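Long-range contact in enoyl-CoA hydratase/carnithine racemase (Thermus thermophilus JL-18, PDB 6SL9), which is the crotonase-family isomerase PaaG, which probably acts on CoA thioesters to form oxepin-CoA in the bacterial breakdown of phenylacetic acid: residues K8-G13 with D46-A51. Sequence-based numbering, arbitrary orientation.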
ATOM      1  N   LYS A   8     -29.634   9.803 -16.139  1.00 13.51           N
ATOM      2  CA  LYS A   8     -29.807  10.109 -14.724  1.00 12.98           C
ATOM      3  C   LYS A   8     -31.181   9.647 -14.275  1.00 14.23           C
ATOM      4  O   LYS A   8     -32.171  10.010 -14.918  1.00 16.77           O
ATOM      5  CB  LYS A   8     -29.750  11.609 -14.473  1.00 14.06           C
ATOM      6  CG  LYS A   8     -28.440  12.260 -14.795  1.00 18.00           C
ATOM      7  CD  LYS A   8     -28.469  13.765 -14.489  1.00 19.90           C
ATOM      8  CE  LYS A   8     -29.390  14.516 -15.417  1.00 21.30           C
ATOM      9  NZ  LYS A   8     -29.317  15.986 -15.238  1.00 24.35           N
ATOM     10  N   GLU A   9     -31.247   8.991 -13.130  1.00 14.01           N
ATOM     11  CA  GLU A   9     -32.551   8.658 -12.540  1.00 16.23           C
ATOM     12  C   GLU A   9     -32.353   8.641 -11.021  1.00 13.69           C
ATOM     13  O   GLU A   9     -31.411   8.104 -10.556  1.00 16.30           O
ATOM     14  CB  GLU A   9     -32.994   7.283 -13.030  1.00 22.71           C
ATOM     15  CG  GLU A   9     -34.103   6.653 -12.227  1.00 35.61           C
ATOM     16  CD  GLU A   9     -34.241   5.161 -12.439  1.00 51.70           C
ATOM     17  OE1 GLU A   9     -34.915   4.536 -11.596  1.00 56.65           O
ATOM     18  OE2 GLU A   9     -33.667   4.637 -13.416  1.00 44.31           O
ATOM     19  N   ARG A  10     -33.310   9.149 -10.284  1.00 17.58           N
ATOM     20  CA  ARG A  10     -33.296   9.112  -8.836  1.00 16.53           C
ATOM     21  C   ARG A  10     -34.225   7.991  -8.374  1.00 16.94           C
ATOM     22  O   ARG A  10     -35.379   7.878  -8.824  1.00 21.79           O
ATOM     23  CB  ARG A  10     -33.690  10.432  -8.177  1.00 19.31           C
ATOM     24  CG  ARG A  10     -33.486  10.409  -6.666  1.00 21.19           C
ATOM     25  CD  ARG A  10     -33.495  11.762  -5.979  1.00 23.60           C
ATOM     26  NE  ARG A  10     -34.739  12.512  -6.161  1.00 25.86           N
ATOM     27  CZ  ARG A  10     -35.814  12.443  -5.398  1.00 28.69           C
ATOM     28  NH1 ARG A  10     -36.831  13.237  -5.661  1.00 32.45           N
ATOM     29  NH2 ARG A  10     -35.894  11.582  -4.398  1.00 30.33           N
ATOM     30  N   GLN A  11     -33.705   7.136  -7.510  1.00 16.53           N
ATOM     31  CA  GLN A  11     -34.485   6.066  -6.847  1.00 19.47           C
ATOM     32  C   GLN A  11     -34.286   6.298  -5.347  1.00 17.81           C
ATOM     33  O   GLN A  11     -33.134   6.180  -4.857  1.00 16.47           O
ATOM     34  CB  GLN A  11     -33.967   4.705  -7.279  1.00 21.93           C
ATOM     35  CG  GLN A  11     -34.040   4.464  -8.772  1.00 26.30           C
ATOM     36  CD  GLN A  11     -34.312   3.007  -9.002  1.00 36.66           C
ATOM     37  OE1 GLN A  11     -34.886   2.336  -8.159  1.00 48.29           O
ATOM     38  NE2 GLN A  11     -33.838   2.495 -10.116  1.00 38.63           N
ATOM     39  N   ASP A  12     -35.332   6.712  -4.631  1.00 19.73           N
ATOM     40  CA  ASP A  12     -35.175   7.120  -3.204  1.00 20.79           C
ATOM     41  C   ASP A  12     -34.100   8.194  -3.095  1.00 17.82           C
ATOM     42  O   ASP A  12     -34.191   9.306  -3.684  1.00 19.03           O
ATOM     43  CB  ASP A  12     -34.658   5.963  -2.327  1.00 23.56           C
ATOM     44  CG  ASP A  12     -35.581   4.766  -2.127  1.00 42.68           C
ATOM     45  OD1 ASP A  12     -36.617   4.643  -2.852  1.00 66.19           O
ATOM     46  OD2 ASP A  12     -35.268   3.936  -1.232  1.00 69.21           O
ATOM     47  N   GLY A  13     -33.125   7.875  -2.275  1.00 15.40           N
ATOM     48  CA  GLY A  13     -31.983   8.756  -1.972  1.00 15.09           C
ATOM     49  C   GLY A  13     -30.773   8.531  -2.872  1.00 12.56           C
ATOM     50  O   GLY A  13     -29.704   9.054  -2.564  1.00 12.59           O
ATOM     51  N   ASP A  46     -27.948  18.171  -4.737  1.00 13.94           N
ATOM     52  CA  ASP A  46     -29.361  17.787  -4.567  1.00 13.53           C
ATOM     53  C   ASP A  46     -29.545  17.265  -3.135  1.00 14.06           C
ATOM     54  O   ASP A  46     -29.085  16.146  -2.818  1.00 13.83           O
ATOM     55  CB  ASP A  46     -29.754  16.756  -5.635  1.00 14.58           C
ATOM     56  CG  ASP A  46     -31.229  16.431  -5.702  1.00 17.04           C
ATOM     57  OD1 ASP A  46     -31.914  16.705  -4.671  1.00 18.61           O
ATOM     58  OD2 ASP A  46     -31.683  15.915  -6.772  1.00 21.14           O
ATOM     59  N   ARG A  47     -30.313  17.973  -2.319  1.00 15.20           N
ATOM     60  CA  ARG A  47     -30.521  17.567  -0.911  1.00 18.11           C
ATOM     61  C   ARG A  47     -31.348  16.268  -0.822  1.00 16.03           C
ATOM     62  O   ARG A  47     -31.351  15.645   0.236  1.00 22.72           O
ATOM     63  CB  ARG A  47     -31.139  18.693  -0.063  1.00 23.10           C
ATOM     64  CG  ARG A  47     -30.230  19.906   0.075  1.00 32.09           C
ATOM     65  CD  ARG A  47     -30.665  20.895   1.140  1.00 47.24           C
ATOM     66  NE  ARG A  47     -29.609  21.898   1.313  1.00 63.41           N
ATOM     67  CZ  ARG A  47     -29.273  22.833   0.407  1.00 75.12           C
ATOM     68  NH1 ARG A  47     -29.923  22.938  -0.744  1.00 72.15           N
ATOM     69  NH2 ARG A  47     -28.287  23.682   0.665  1.00 69.01           N
ATOM     70  N   GLU A  48     -31.998  15.836  -1.892  1.00 16.13           N
ATOM     71  CA  GLU A  48     -32.734  14.552  -1.891  1.00 15.52           C
ATOM     72  C   GLU A  48     -31.823  13.352  -2.224  1.00 16.12           C
ATOM     73  O   GLU A  48     -32.258  12.162  -2.188  1.00 18.61           O
ATOM     74  CB  GLU A  48     -33.945  14.630  -2.822  1.00 21.58           C
ATOM     75  CG  GLU A  48     -35.028  15.579  -2.241  1.00 26.16           C
ATOM     76  CD  GLU A  48     -36.342  15.734  -2.922  1.00 35.35           C
ATOM     77  OE1 GLU A  48     -37.085  16.620  -2.477  1.00 51.27           O
ATOM     78  OE2 GLU A  48     -36.601  14.977  -3.837  1.00 56.39           O
ATOM     79  N   VAL A  49     -30.570  13.615  -2.571  1.00 13.71           N
ATOM     80  CA  VAL A  49     -29.587  12.576  -2.938  1.00 11.65           C
ATOM     81  C   VAL A  49     -28.610  12.379  -1.789  1.00 11.82           C
ATOM     82  O   VAL A  49     -27.984  13.359  -1.355  1.00 12.42           O
ATOM     83  CB  VAL A  49     -28.887  12.924  -4.251  1.00 12.04           C
ATOM     84  CG1 VAL A  49     -27.773  11.980  -4.545  1.00 12.70           C
ATOM     85  CG2 VAL A  49     -29.885  12.960  -5.391  1.00 13.26           C
ATOM     86  N   ARG A  50     -28.469  11.133  -1.326  1.00 11.04           N
ATOM     87  CA  ARG A  50     -27.490  10.797  -0.275  1.00 11.68           C
ATOM     88  C   ARG A  50     -26.456   9.795  -0.757  1.00 10.90           C
ATOM     89  O   ARG A  50     -25.479   9.564  -0.048  1.00 12.58           O
ATOM     90  CB  ARG A  50     -28.197  10.273   0.969  1.00 14.69           C
ATOM     91  CG  ARG A  50     -29.178  11.209   1.610  1.00 20.07           C
ATOM     92  CD  ARG A  50     -28.766  11.863   2.891  1.00 18.59           C
ATOM     93  NE  ARG A  50     -28.473  10.933   3.965  1.00 14.83           N
ATOM     94  CZ  ARG A  50     -29.350  10.368   4.767  1.00 13.54           C
ATOM     95  NH1 ARG A  50     -30.653  10.586   4.685  1.00 16.05           N
ATOM     96  NH2 ARG A  50     -28.894   9.550   5.681  1.00 13.20           N
ATOM     97  N   ALA A  51     -26.615   9.238  -1.939  1.00 11.01           N
ATOM     98  CA  ALA A  51     -25.634   8.301  -2.510  1.00 10.44           C
ATOM     99  C   ALA A  51     -25.755   8.328  -4.017  1.00 11.09           C
ATOM    100  O   ALA A  51     -26.829   8.679  -4.531  1.00 11.70           O
ATOM    101  CB  ALA A  51     -25.860   6.899  -1.991  1.00 11.45           C
TER
HETATM  102  O   HOH W   1     -34.214  15.266  -7.202  1.00 37.12           O
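With CG anti to its backbone N (chi1 -172°) and a bend at chi3 (59°), R10, near the end of strand 6-11, swings its guanidinium across to the turn D46-V49. E48 meets it with CG anti to its carbonyl carbon and an extended chain beyond, so the two side chains cross obliquely. E48 CB lies over the centre of one guanidinium face, 3.8 Å above the plane. The carboxylate plane stands 78° to that of the guanidinium, and OE2 approaches R10 NH1 from over the same face at 2.5 Å, a very short salt bridge. Two further partners help fix the guanidinium's rotation. R10 NH2 donates in its own plane to D12 O at 2.9 Å, tying the strand to the bend that follows, and R10 NE donates to a water that donates to D46 OD2. D46 OD1 accepts from E48 N in an Asx turn, and V49 N bonds to D46 O within a type I beta turn, so the turn that carries E48 is held from within its own segment. Nearer the backbone of R10, CD packs against V49 CG2 at 3.8 Å.

Alongside, G13 O receives R50 N at 2.7 Å, nearly straight, and A51 N at 3.2 Å, more bent, both in the carbonyl plane. The R50 side chain instead reaches G200 O and T202 OG1. A51 also pairs with L15, in the parallel pairing of strands 14-19 and 51-56 of the crotonase core sheet. Here the bend between the first two strands meets the connection from helix 30-45 into the third. The G13 carbonyl, accepting two backbone N-H groups, links the two backbones, while the D46 and E48 carboxylates would be expected to stabilise the positive charge of R10.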